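Local coordinates for protein inorganic polyphosphate/ATP-glucomannokinase (Arthrobacter sp., PDB 1WOQ) that phosphorylates glucose and mannose, using inorganic polyphosphate or ATP as phosphoryl donor, and is a sugar kinase of the ROK family, at residues L217-G222 with V242-R247. Residues are numbered along the deposited sequence; the frame is centred on the assembly and turned at random.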
# COMPACT_ATOMS: atom_id res chain seq x y z
N LEU A 217 -7.71 2.92 16.52
CA LEU A 217 -7.91 1.66 15.82
C LEU A 217 -6.69 1.23 15.02
O LEU A 217 -5.94 2.05 14.51
CB LEU A 217 -9.09 1.80 14.86
CG LEU A 217 -9.46 0.63 13.94
CD1 LEU A 217 -10.07 -0.49 14.76
CD2 LEU A 217 -10.45 1.10 12.87
N PHE A 218 -6.50 -0.09 14.93
CA PHE A 218 -5.43 -0.68 14.14
C PHE A 218 -6.17 -1.42 13.03
O PHE A 218 -7.14 -2.12 13.31
CB PHE A 218 -4.65 -1.73 14.94
CG PHE A 218 -3.49 -1.18 15.73
CD1 PHE A 218 -3.36 -1.49 17.08
CD2 PHE A 218 -2.50 -0.42 15.12
CE1 PHE A 218 -2.25 -1.06 17.82
CE2 PHE A 218 -1.39 0.02 15.84
CZ PHE A 218 -1.27 -0.31 17.19
N ILE A 219 -5.72 -1.27 11.79
CA ILE A 219 -6.33 -1.99 10.68
C ILE A 219 -5.18 -2.76 10.05
O ILE A 219 -4.17 -2.17 9.67
CB ILE A 219 -6.93 -1.03 9.63
CG1 ILE A 219 -8.07 -0.22 10.25
CG2 ILE A 219 -7.44 -1.83 8.44
CD1 ILE A 219 -8.61 0.88 9.36
N VAL A 220 -5.32 -4.08 9.96
CA VAL A 220 -4.26 -4.90 9.40
C VAL A 220 -4.50 -5.24 7.93
O VAL A 220 -5.49 -5.89 7.59
CB VAL A 220 -4.09 -6.20 10.20
CG1 VAL A 220 -2.93 -7.01 9.63
CG2 VAL A 220 -3.84 -5.87 11.67
N GLY A 221 -3.58 -4.79 7.09
CA GLY A 221 -3.67 -5.06 5.66
C GLY A 221 -2.58 -6.00 5.19
O GLY A 221 -1.91 -6.65 6.00
N GLY A 222 -2.39 -6.06 3.88
CA GLY A 222 -1.38 -6.94 3.33
C GLY A 222 -1.98 -8.30 3.01
O GLY A 222 -3.05 -8.65 3.52
N VAL A 242 -8.60 -4.78 13.65
CA VAL A 242 -9.39 -5.52 12.67
C VAL A 242 -8.69 -5.60 11.32
O VAL A 242 -7.83 -4.78 10.99
CB VAL A 242 -10.77 -4.84 12.45
CG1 VAL A 242 -11.47 -4.63 13.78
CG2 VAL A 242 -10.58 -3.50 11.74
N PRO A 243 -9.04 -6.61 10.52
CA PRO A 243 -8.41 -6.73 9.21
C PRO A 243 -8.96 -5.67 8.27
O PRO A 243 -10.08 -5.17 8.47
CB PRO A 243 -8.78 -8.15 8.78
CG PRO A 243 -10.13 -8.33 9.41
CD PRO A 243 -9.92 -7.77 10.79
N ALA A 244 -8.18 -5.32 7.25
CA ALA A 244 -8.59 -4.32 6.28
C ALA A 244 -9.75 -4.83 5.42
O ALA A 244 -9.85 -6.03 5.15
CB ALA A 244 -7.41 -3.95 5.38
N VAL A 245 -10.61 -3.91 4.98
CA VAL A 245 -11.75 -4.25 4.14
C VAL A 245 -11.25 -4.52 2.72
O VAL A 245 -11.65 -5.49 2.08
CB VAL A 245 -12.77 -3.09 4.11
CG1 VAL A 245 -13.84 -3.34 3.06
CG2 VAL A 245 -13.41 -2.94 5.49
N LEU A 246 -10.37 -3.65 2.23
CA LEU A 246 -9.79 -3.83 0.91
C LEU A 246 -8.43 -4.49 1.11
O LEU A 246 -7.70 -4.16 2.04
CB LEU A 246 -9.62 -2.48 0.19
CG LEU A 246 -10.87 -1.69 -0.18
CD1 LEU A 246 -11.39 -0.92 1.03
CD2 LEU A 246 -10.54 -0.73 -1.31
N ARG A 247 -8.09 -5.43 0.24
CA ARG A 247 -6.81 -6.11 0.35
C ARG A 247 -6.12 -6.15 -1.00
O ARG A 247 -5.14 -5.45 -1.23
CB ARG A 247 -7.00 -7.53 0.90
CG ARG A 247 -5.71 -8.30 1.14
CD ARG A 247 -5.94 -9.56 1.96
NE ARG A 247 -6.83 -10.51 1.30
CZ ARG A 247 -6.51 -11.20 0.21
NH1 ARG A 247 -5.32 -11.06 -0.35
NH2 ARG A 247 -7.38 -12.05 -0.32
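Ile-219 and Val-220 pair with Val-242 and Pro-243 as parallel strands at one margin of the second of the two five-stranded mixed sheets of this ROK kinase, which repeat the 3-2-1-4-5 strand order of the actin-like ATPase fold; strand 241-243 is outermost and strand 143-149 flanks 217-221 on its other side. Three backbone hydrogen bonds join the pair. Val-242 N donates to Phe-218 O (3.1 Å), and Val-242 O receives Val-220 N (2.8 Å) together with a CA-H...O contact from Ile-219 CA. Pro-243 turns its N, which carries no hydrogen, away from strand 217-221, and Ala-244 N reaches Val-220 O (2.8 Å) from above the carbonyl plane, 44° out of it. Apolar contacts line the face of Ile-219 and Val-242. Leu-217 CD1 and Ile-219 CG1 both approach Val-242 CG2 loosely, whereas Ile-219 CG2, anti to the backbone N, presses on Ala-244 CA at 3.5 Å, tighter than usual carbon contact, and on Ala-244 CB. Glu-131 of helix 123-134 touches Ile-219 and Ala-244, and its two carboxylate oxygens accept hydrogen bonds from Val-245 N and Leu-246 N. On the opposite face Val-220 packs against Phe-206 of helix 195-213. Beyond the strands the chain bends back toward Gly-222, itself about 8 Å from the bound glucose; there the aliphatic part of Arg-247 lies against the backbone, CD 3.4 Å from Gly-222 O, an oxygen hydrogen-bonded to Ser-225 OG.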